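Local coordinates for cerato-platanin-like protein (Moniliophthora perniciosa, PDB 3SUM) that is of unknown function but belongs to the cerato-platanins, a fungal protein family with a double-psi beta-barrel fold, at residues A[10-15]-A[90-95]; A[50-55]-A[79-84]; A[63-68]-A[116-121]. One frame throughout, in Å; residues are numbered along the deposited sequence.

How the interactions relate
From the N terminus, strand 4-7 leads into the 10-15 turn, which waits some 75 residues for its partner, the start of helix 91-97; interaction 1 closes that loop. Interaction 2 lies wholly within it, joining the end of strand 50-52 to the chain leaving strand 71-79. The two touch: Lys-10 forms a salt bridge with Asp-79, and the Phe-11 ring packs on Ala-52. Interaction 3 crosses both, because strand 63-68 lies within their loops while its partner, 116-120, comes after 90-95. It pairs strands on the other side of the chain's centre, about 17 Å from interaction 1 between centres, and shares one sheet with interaction 2.

Interaction 1: A[10-15]-A[90-95]; sequences KFQNDT and GTDLVK
Gln-12 and Asp-92 meet with their side chains crossed at roughly a right angle, the amide and carboxylate planes turned 70° apart. Gln-12 takes the crowded first torsion, CG between its backbone N and carbonyl carbon (chi1 60°), then runs out extended, so the amide arrives at the first turn of helix 91-97. Asp-92 keeps CG beside its own backbone N, which holds the carboxylate next to the incoming amide. OE1 does most of the work. Gln-12 OE1 accepts from Asp-92 N at 2.8 Å in a nearly straight bond (N-H...O 174°), the donor sitting above the carbonyl plane. A water also donates to Gln-12 OE1, at 2.7 Å, and itself accepts from Leu-93 N. Thr-91 N lies 3.2 Å from Gln-12 OE1, but the angle is too poor for a bond. Thr-91 CB rests 3.7 Å from Gln-12 CD. At the far branch of the amide, Gln-12 NE2 gives a weak bond to Asp-92 OD1, 3.4 Å away.

Beside this, Phe-11 CB comes within 3.6 Å of Gly-90 N, while its ring turns off to pack on Val-78 of strand 71-79. Gly-90 is the N-cap residue of the helix, and a CB there would be pressed tightly by Phe-11 O and Gln-12 CB.

The orientation of the amide is set mainly by OE1, which faces an N-H at the helix start; the weak NE2 bond to the carboxylate is consistent with it. A flipped amide would put donor against donor and oxygen against carboxylate. Gly-90 has no side chain to serve as a capping acceptor; Gln-12 OE1 supplies one instead, directly to Asp-92 N and through water to Leu-93 N. The N-terminal end of the helix would probably help keep Asp-92 ionised.

Interaction 2: A[50-55]-A[79-84]; sequences FVAAPE and DRVEEA
Ala-53 O is the most heavily used atom here. Arg-80 NH1 donates to Ala-53 O at 3.1 Å, from well above the carbonyl plane but close to the plane of the guanidinium, and Val-81 N adds a weak bond. From the same edge of segment 50-55, Ala-53 N donates to Asp-79 O at 3.0 Å. Glu-55 CA sits over one face of the Arg-80 guanidinium, toward the rim, 3.4 Å above its plane, while Glu-55 OE2 stays 5.2 Å from Arg-80 NE, so charge pairing plays little direct part.

The apolar contact is small: Ala-52 CB meets Val-81 CG1 at 3.6 Å. A water links Glu-55 N to Val-81 O, and Pro-54 CG lies 3.2 Å from Glu-83 O.

Arg-80 gets back to Ala-53 by bending at chi2 (51°), and its NH2 is held by Thr-58 O. An alanine at Arg-80 would lose the NH1 and NH2 bonds and the guanidinium packed under Glu-55 CA, and would probably loosen the segment after Ala-53. Asp-79 OD1 accepts from Lys-22 N and, weakly, from Arg-80 N, while its OD2 forms a salt bridge with Lys-10.

Ala-52 and Asp-79 form a parallel bridge, and the contact continues the parallel pairing of strands 50-52 and 71-79 beyond it, as far as Val-81. Strand 86-89 runs antiparallel along the other edge of 50-52, and its Val-88 packs against Val-81.

Interaction 3: A[63-68]-A[116-121]; sequences CWKLRY and SAYQVD
Lys-65 sets out with CG anti to its backbone N (chi1 -173°) and bends at chi3 (99°), whereas Tyr-118 takes the crowded first torsion, CG between N and the carbonyl carbon (chi1 54°). The two side chains therefore lie side by side, pointing the same way. Lys-65 CE runs 3.6 Å from Tyr-118 CZ, and Lys-65 NZ makes a weak bond to Tyr-118 OH at 3.1 Å. Both tips also reach the C-terminal Pro-136, the ammonium by a salt bridge, the hydroxyl by a hydrogen bond.

On the opposite face, Trp-64 keeps CG beside its backbone N and lays its ring along the neighbouring strand. Tyr-118 C sits 3.2 Å above the Trp-64 ring plane, offset toward the rim, and Gln-119 CB makes a CH-pi contact 4.0 Å from the centroid of the Trp-64 five-membered ring. The Gln-119 amide is nearly parallel to the indole, and its NE2 donates to a water that also accepts from Cys-63 N. Leu-66 CD2 meets Ala-117 CB at 3.6 Å here. On the Lys-65/Tyr-118 face, Cys-63 SG packs 3.5 Å from Val-120 CG2 and goes on to its disulfide with Cys-125.

Beneath runs the backbone ladder. Lys-65 N donates to Tyr-118 O at 2.8 Å, nearly along the C=O axis; Tyr-118 N answers to Lys-65 O, Arg-67 N bonds Ser-116 O, and Val-120 N gives Cys-63 O a nearly straight bond. From Trp-64 to Arg-67, hydrogen-bonded and non-hydrogen-bonded pairs alternate, the mark of an antiparallel strand pair, here joining strand 116-120 to 63-68 in the double-psi beta-barrel.

Interaction 1: A[10-15]-A[90-95]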
loop_
_atom_site.group_PDB
_atom_site.type_symbol
_atom_site.label_atom_id
_atom_site.label_comp_id
_atom_site.label_asym_id
_atom_site.label_seq_id
_atom_site.Cartn_x
_atom_site.Cartn_y
_atom_site.Cartn_z
ATOM N N LYS A 10 6.983 -9.206 -2.513
ATOM C CA LYS A 10 5.635 -9.754 -2.684
ATOM C C LYS A 10 4.632 -8.727 -3.218
ATOM O O LYS A 10 3.778 -9.001 -4.053
ATOM C CB LYS A 10 5.081 -10.269 -1.306
ATOM C CG LYS A 10 3.707 -10.899 -1.461
ATOM C CD LYS A 10 3.237 -11.497 -0.067
ATOM C CE LYS A 10 1.878 -12.205 -0.136
ATOM N NZ LYS A 10 1.255 -12.589 1.270
ATOM N N PHE A 11 4.681 -7.526 -2.654
ATOM C CA PHE A 11 3.663 -6.509 -2.945
ATOM C C PHE A 11 3.877 -5.784 -4.271
ATOM O O PHE A 11 3.103 -4.907 -4.628
ATOM C CB PHE A 11 3.613 -5.589 -1.753
ATOM C CG PHE A 11 3.364 -6.381 -0.527
ATOM C CD1 PHE A 11 2.169 -7.094 -0.404
ATOM C CD2 PHE A 11 4.329 -6.478 0.469
ATOM C CE1 PHE A 11 1.938 -7.930 0.747
ATOM C CE2 PHE A 11 4.123 -7.281 1.602
ATOM C CZ PHE A 11 2.906 -8.002 1.760
ATOM N N GLN A 12 4.900 -6.178 -5.000
ATOM C CA GLN A 12 4.941 -5.678 -6.384
ATOM C C GLN A 12 5.097 -6.836 -7.344
ATOM O O GLN A 12 5.577 -6.664 -8.502
ATOM C CB GLN A 12 6.039 -4.624 -6.589
ATOM C CG GLN A 12 7.431 -5.057 -6.316
ATOM C CD GLN A 12 8.372 -3.940 -6.541
ATOM O OE1 GLN A 12 8.096 -2.806 -6.142
ATOM N NE2 GLN A 12 9.476 -4.214 -7.279
ATOM N N ASN A 13 4.678 -7.988 -6.863
ATOM C CA ASN A 13 4.672 -9.181 -7.715
ATOM C C ASN A 13 3.348 -9.306 -8.405
ATOM O O ASN A 13 2.421 -9.887 -7.856
ATOM C CB ASN A 13 4.999 -10.424 -6.900
ATOM C CG ASN A 13 5.203 -11.667 -7.788
ATOM O OD1 ASN A 13 4.775 -11.704 -8.963
ATOM N ND2 ASN A 13 5.875 -12.685 -7.233
ATOM N N ASP A 14 3.289 -8.785 -9.648
ATOM C CA ASP A 14 2.080 -8.671 -10.404
ATOM C C ASP A 14 1.496 -10.041 -10.645
ATOM O O ASP A 14 0.273 -10.155 -10.820
ATOM C CB ASP A 14 2.302 -7.958 -11.727
ATOM C CG ASP A 14 3.453 -8.532 -12.500
ATOM O OD1 ASP A 14 3.189 -9.257 -13.465
ATOM O OD2 ASP A 14 4.619 -8.298 -12.106
ATOM N N THR A 15 2.322 -11.073 -10.561
ATOM C CA THR A 15 1.875 -12.410 -11.004
ATOM C C THR A 15 1.176 -13.196 -9.960
ATOM O O THR A 15 0.555 -14.256 -10.259
ATOM C CB THR A 15 3.028 -13.266 -11.532
ATOM O OG1 THR A 15 3.866 -13.721 -10.425
ATOM C CG2 THR A 15 3.845 -12.429 -12.507
ATOM N N GLY A 90 5.643 -2.686 -1.210
ATOM C CA GLY A 90 6.379 -3.110 -2.380
ATOM C C GLY A 90 7.687 -2.405 -2.411
ATOM O O GLY A 90 7.804 -1.282 -1.979
ATOM N N THR A 91 8.668 -3.057 -2.990
ATOM C CA THR A 91 10.014 -2.530 -3.043
ATOM C C THR A 91 10.143 -1.104 -3.646
ATOM O O THR A 91 10.770 -0.208 -3.046
ATOM C CB THR A 91 10.860 -3.539 -3.809
ATOM O OG1 THR A 91 10.510 -4.861 -3.334
ATOM C CG2 THR A 91 12.314 -3.258 -3.653
ATOM N N ASP A 92 9.594 -0.901 -4.819
ATOM C CA ASP A 92 9.752 0.380 -5.502
ATOM C C ASP A 92 8.995 1.463 -4.726
ATOM O O ASP A 92 9.438 2.596 -4.547
ATOM C CB ASP A 92 9.025 0.255 -6.850
ATOM C CG ASP A 92 9.753 -0.697 -7.864
ATOM O OD1 ASP A 92 10.849 -1.121 -7.597
ATOM O OD2 ASP A 92 9.134 -0.975 -8.918
ATOM N N LEU A 93 7.801 1.118 -4.259
ATOM C CA LEU A 93 7.066 2.067 -3.403
ATOM C C LEU A 93 7.954 2.559 -2.264
ATOM O O LEU A 93 8.089 3.760 -1.999
ATOM C CB LEU A 93 5.798 1.368 -2.871
ATOM C CG LEU A 93 5.193 1.911 -1.585
ATOM C CD1 LEU A 93 4.543 3.286 -1.932
ATOM C CD2 LEU A 93 4.173 0.958 -0.988
ATOM N N VAL A 94 8.563 1.625 -1.529
ATOM C CA VAL A 94 9.316 1.965 -0.384
ATOM C C VAL A 94 10.572 2.701 -0.709
ATOM O O VAL A 94 10.888 3.744 -0.103
ATOM C CB VAL A 94 9.593 0.677 0.522
ATOM C CG1 VAL A 94 10.480 1.051 1.684
ATOM C CG2 VAL A 94 8.220 0.111 0.992
ATOM N N LYS A 95 11.204 2.259 -1.790
ATOM C CA LYS A 95 12.408 2.842 -2.235
ATOM C C LYS A 95 12.161 4.282 -2.589
ATOM O O LYS A 95 12.963 5.171 -2.201
ATOM C CB LYS A 95 12.924 2.076 -3.470
ATOM C CG LYS A 95 14.306 2.322 -3.861
ATOM C CD LYS A 95 14.572 1.603 -5.273
ATOM C CE LYS A 95 14.788 0.124 -5.093
ATOM N NZ LYS A 95 15.506 -0.484 -6.337
HETATM O O HOH W 1 6.208 -1.142 -5.088
#

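Interaction 2: A[50-55]-A[79-84]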
loop_
_atom_site.group_PDB
_atom_site.type_symbol
_atom_site.label_atom_id
_atom_site.label_comp_id
_atom_site.label_asym_id
_atom_site.label_seq_id
_atom_site.Cartn_x
_atom_site.Cartn_y
_atom_site.Cartn_z
ATOM N N PHE A 50 1.293 -0.905 -2.805
ATOM C CA PHE A 50 0.539 -1.819 -1.975
ATOM C C PHE A 50 1.300 -2.119 -0.703
ATOM O O PHE A 50 2.490 -2.210 -0.708
ATOM C CB PHE A 50 0.360 -3.141 -2.721
ATOM C CG PHE A 50 -0.686 -3.109 -3.790
ATOM C CD1 PHE A 50 -1.572 -2.047 -3.885
ATOM C CD2 PHE A 50 -0.768 -4.144 -4.710
ATOM C CE1 PHE A 50 -2.565 -2.033 -4.900
ATOM C CE2 PHE A 50 -1.750 -4.164 -5.718
ATOM C CZ PHE A 50 -2.665 -3.107 -5.786
ATOM N N VAL A 51 0.555 -2.353 0.395
ATOM C CA VAL A 51 1.187 -2.644 1.622
ATOM C C VAL A 51 0.402 -3.725 2.346
ATOM O O VAL A 51 -0.784 -3.916 2.119
ATOM C CB VAL A 51 1.236 -1.420 2.614
ATOM C CG1 VAL A 51 2.193 -0.276 2.107
ATOM C CG2 VAL A 51 -0.174 -0.853 2.834
ATOM N N ALA A 52 1.125 -4.470 3.160
ATOM C CA ALA A 52 0.461 -5.255 4.221
ATOM C C ALA A 52 0.402 -4.377 5.412
ATOM O O ALA A 52 1.303 -3.613 5.653
ATOM C CB ALA A 52 1.317 -6.507 4.543
ATOM N N ALA A 53 -0.623 -4.524 6.244
ATOM C CA ALA A 53 -0.728 -3.688 7.414
ATOM C C ALA A 53 -1.600 -4.448 8.385
ATOM O O ALA A 53 -2.261 -5.462 8.004
ATOM C CB ALA A 53 -1.350 -2.338 7.035
ATOM N N PRO A 54 -1.599 -4.013 9.646
ATOM C CA PRO A 54 -2.240 -4.857 10.622
ATOM C C PRO A 54 -3.734 -4.737 10.517
ATOM O O PRO A 54 -4.254 -3.649 10.303
ATOM C CB PRO A 54 -1.822 -4.233 11.978
ATOM C CG PRO A 54 -0.753 -3.334 11.688
ATOM C CD PRO A 54 -0.802 -2.932 10.246
ATOM N N GLU A 55 -4.414 -5.830 10.831
ATOM C CA GLU A 55 -5.834 -5.834 10.949
ATOM C C GLU A 55 -6.198 -4.867 12.142
ATOM O O GLU A 55 -5.431 -4.693 13.038
ATOM C CB GLU A 55 -6.289 -7.266 11.312
ATOM C CG GLU A 55 -7.787 -7.488 11.511
ATOM C CD GLU A 55 -8.123 -8.995 11.850
ATOM O OE1 GLU A 55 -9.140 -9.265 12.547
ATOM O OE2 GLU A 55 -7.354 -9.880 11.443
ATOM N N ASP A 79 -2.858 -6.737 2.299
ATOM C CA ASP A 79 -2.499 -7.980 3.022
ATOM C C ASP A 79 -2.316 -7.610 4.494
ATOM O O ASP A 79 -2.473 -6.429 4.863
ATOM C CB ASP A 79 -1.181 -8.464 2.382
ATOM C CG ASP A 79 -0.809 -9.903 2.761
ATOM O OD1 ASP A 79 -1.608 -10.621 3.414
ATOM O OD2 ASP A 79 0.318 -10.252 2.395
ATOM N N ARG A 80 -1.953 -8.553 5.340
ATOM C CA ARG A 80 -1.892 -8.272 6.765
ATOM C C ARG A 80 -0.488 -8.587 7.221
ATOM O O ARG A 80 0.132 -9.490 6.677
ATOM C CB ARG A 80 -2.878 -9.181 7.606
ATOM C CG ARG A 80 -4.204 -8.447 8.066
ATOM C CD ARG A 80 -4.822 -7.770 6.790
ATOM N NE ARG A 80 -6.154 -7.234 7.085
ATOM C CZ ARG A 80 -6.355 -5.980 7.429
ATOM N NH1 ARG A 80 -5.326 -5.174 7.528
ATOM N NH2 ARG A 80 -7.581 -5.553 7.662
ATOM N N VAL A 81 0.038 -7.818 8.168
ATOM C CA VAL A 81 1.174 -8.278 8.970
ATOM C C VAL A 81 0.590 -8.202 10.372
ATOM O O VAL A 81 -0.369 -7.463 10.594
ATOM C CB VAL A 81 2.374 -7.361 8.855
ATOM C CG1 VAL A 81 3.039 -7.610 7.523
ATOM C CG2 VAL A 81 1.968 -5.876 8.984
ATOM N N GLU A 82 1.084 -8.929 11.331
ATOM C CA GLU A 82 0.398 -8.744 12.633
ATOM C C GLU A 82 1.248 -8.057 13.684
ATOM O O GLU A 82 1.251 -8.450 14.862
ATOM C CB GLU A 82 -0.137 -10.068 13.136
ATOM C CG GLU A 82 -1.159 -10.776 12.214
ATOM C CD GLU A 82 -0.484 -11.358 10.981
ATOM O OE1 GLU A 82 0.732 -11.700 11.064
ATOM O OE2 GLU A 82 -1.171 -11.492 9.955
ATOM N N GLU A 83 1.985 -7.044 13.248
ATOM C CA GLU A 83 2.825 -6.269 14.095
ATOM C C GLU A 83 2.204 -4.900 14.126
ATOM O O GLU A 83 1.952 -4.302 13.072
ATOM C CB GLU A 83 4.219 -6.235 13.503
ATOM C CG GLU A 83 5.295 -6.963 14.372
ATOM C CD GLU A 83 5.211 -8.490 14.486
ATOM O OE1 GLU A 83 5.331 -9.237 13.488
ATOM O OE2 GLU A 83 5.078 -8.971 15.622
ATOM N N ALA A 84 1.955 -4.361 15.308
ATOM C CA ALA A 84 1.270 -3.068 15.342
ATOM C C ALA A 84 2.108 -2.034 14.640
ATOM O O ALA A 84 3.340 -2.073 14.732
ATOM C CB ALA A 84 0.972 -2.594 16.813
HETATM O O HOH W 2 -3.180 -8.044 12.005
#

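Interaction 3: A[63-68]-A[116-121]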
loop_
_atom_site.group_PDB
_atom_site.type_symbol
_atom_site.label_atom_id
_atom_site.label_comp_id
_atom_site.label_asym_id
_atom_site.label_seq_id
_atom_site.Cartn_x
_atom_site.Cartn_y
_atom_site.Cartn_z
ATOM N N CYS A 63 -7.056 2.979 1.931
ATOM C CA CYS A 63 -6.025 3.803 1.239
ATOM C C CYS A 63 -5.385 4.631 2.277
ATOM O O CYS A 63 -6.094 5.296 3.045
ATOM C CB CYS A 63 -6.753 4.667 0.274
ATOM S SG CYS A 63 -5.570 5.632 -0.728
ATOM N N TRP A 64 -4.045 4.662 2.319
ATOM C CA TRP A 64 -3.338 5.371 3.383
ATOM C C TRP A 64 -2.298 6.287 2.786
ATOM O O TRP A 64 -1.637 5.931 1.845
ATOM C CB TRP A 64 -2.613 4.397 4.319
ATOM C CG TRP A 64 -3.599 3.756 5.217
ATOM C CD1 TRP A 64 -4.545 2.903 4.853
ATOM C CD2 TRP A 64 -3.728 3.956 6.626
ATOM N NE1 TRP A 64 -5.294 2.555 5.933
ATOM C CE2 TRP A 64 -4.825 3.210 7.039
ATOM C CE3 TRP A 64 -2.992 4.697 7.579
ATOM C CZ2 TRP A 64 -5.254 3.138 8.392
ATOM C CZ3 TRP A 64 -3.429 4.649 8.956
ATOM C CH2 TRP A 64 -4.541 3.855 9.338
ATOM N N LYS A 65 -2.219 7.488 3.319
ATOM C CA LYS A 65 -1.169 8.366 2.888
ATOM C C LYS A 65 0.003 8.208 3.836
ATOM O O LYS A 65 -0.143 8.360 5.059
ATOM C CB LYS A 65 -1.667 9.817 2.971
ATOM C CG LYS A 65 -0.556 10.690 2.336
ATOM C CD LYS A 65 -0.981 12.154 2.292
ATOM C CE LYS A 65 -0.397 12.944 3.435
ATOM N NZ LYS A 65 -0.539 14.427 3.135
ATOM N N LEU A 66 1.198 7.942 3.310
ATOM C CA LEU A 66 2.351 7.725 4.163
ATOM C C LEU A 66 3.298 8.900 3.903
ATOM O O LEU A 66 3.398 9.366 2.747
ATOM C CB LEU A 66 3.105 6.446 3.759
ATOM C CG LEU A 66 2.314 5.144 3.616
ATOM C CD1 LEU A 66 3.205 3.945 3.334
ATOM C CD2 LEU A 66 1.450 4.975 4.936
ATOM N N ARG A 67 3.967 9.382 4.944
ATOM C CA ARG A 67 5.013 10.410 4.720
ATOM C C ARG A 67 6.334 9.931 5.294
ATOM O O ARG A 67 6.387 9.337 6.392
ATOM C CB ARG A 67 4.678 11.744 5.433
ATOM C CG ARG A 67 3.475 12.521 4.878
ATOM C CD ARG A 67 3.366 13.894 5.669
ATOM N NE ARG A 67 2.479 14.892 5.046
ATOM C CZ ARG A 67 2.809 15.697 4.021
ATOM N NH1 ARG A 67 4.001 15.617 3.437
ATOM N NH2 ARG A 67 1.943 16.607 3.571
ATOM N N TYR A 68 7.395 10.150 4.535
ATOM C CA TYR A 68 8.747 10.010 5.033
ATOM C C TYR A 68 9.479 11.271 4.623
ATOM O O TYR A 68 9.538 11.595 3.411
ATOM C CB TYR A 68 9.415 8.809 4.376
ATOM C CG TYR A 68 10.817 8.611 4.854
ATOM C CD1 TYR A 68 11.066 7.860 6.026
ATOM C CD2 TYR A 68 11.900 9.075 4.084
ATOM C CE1 TYR A 68 12.359 7.637 6.460
ATOM C CE2 TYR A 68 13.200 8.849 4.488
ATOM C CZ TYR A 68 13.439 8.104 5.649
ATOM O OH TYR A 68 14.757 7.894 6.072
ATOM N N SER A 116 4.358 9.929 9.284
ATOM C CA SER A 116 2.946 9.835 9.637
ATOM C C SER A 116 2.338 8.849 8.670
ATOM O O SER A 116 2.927 8.598 7.601
ATOM C CB SER A 116 2.238 11.176 9.447
ATOM O OG SER A 116 2.379 11.588 8.070
ATOM N N ALA A 117 1.172 8.330 9.026
ATOM C CA ALA A 117 0.364 7.506 8.134
ATOM C C ALA A 117 -1.034 7.719 8.597
ATOM O O ALA A 117 -1.309 7.619 9.817
ATOM C CB ALA A 117 0.699 5.999 8.296
ATOM N N TYR A 118 -1.940 7.999 7.661
ATOM C CA TYR A 118 -3.352 8.064 8.018
ATOM C C TYR A 118 -4.179 7.706 6.814
ATOM O O TYR A 118 -3.718 7.865 5.654
ATOM C CB TYR A 118 -3.728 9.464 8.528
ATOM C CG TYR A 118 -3.404 10.648 7.651
ATOM C CD1 TYR A 118 -2.233 11.374 7.834
ATOM C CD2 TYR A 118 -4.289 11.069 6.669
ATOM C CE1 TYR A 118 -1.932 12.498 7.033
ATOM C CE2 TYR A 118 -4.032 12.221 5.902
ATOM C CZ TYR A 118 -2.866 12.900 6.084
ATOM O OH TYR A 118 -2.664 14.001 5.316
ATOM N N GLN A 119 -5.390 7.228 7.072
ATOM C CA GLN A 119 -6.207 6.769 5.999
ATOM C C GLN A 119 -6.808 7.974 5.354
ATOM O O GLN A 119 -7.049 9.013 6.010
ATOM C CB GLN A 119 -7.317 5.917 6.532
ATOM C CG GLN A 119 -8.227 5.330 5.492
ATOM C CD GLN A 119 -9.265 4.426 6.153
ATOM O OE1 GLN A 119 -9.262 4.279 7.356
ATOM N NE2 GLN A 119 -10.069 3.794 5.384
ATOM N N VAL A 120 -6.986 7.835 4.043
ATOM C CA VAL A 120 -7.560 8.854 3.204
ATOM C C VAL A 120 -8.632 8.208 2.360
ATOM O O VAL A 120 -8.754 6.968 2.284
ATOM C CB VAL A 120 -6.514 9.519 2.304
ATOM C CG1 VAL A 120 -5.421 10.244 3.147
ATOM C CG2 VAL A 120 -5.812 8.437 1.380
ATOM N N ASP A 121 -9.375 9.034 1.645
ATOM C CA ASP A 121 -10.376 8.491 0.739
ATOM C C ASP A 121 -9.786 7.542 -0.270
ATOM O O ASP A 121 -8.664 7.747 -0.771
ATOM C CB ASP A 121 -11.099 9.651 0.008
ATOM C CG ASP A 121 -12.291 9.132 -0.758
ATOM O OD1 ASP A 121 -12.163 8.952 -2.007
ATOM O OD2 ASP A 121 -13.297 8.834 -0.078
HETATM O O HOH W 3 -9.441 4.333 2.579
HETATM O O HOH W 4 0.596 10.783 6.173
#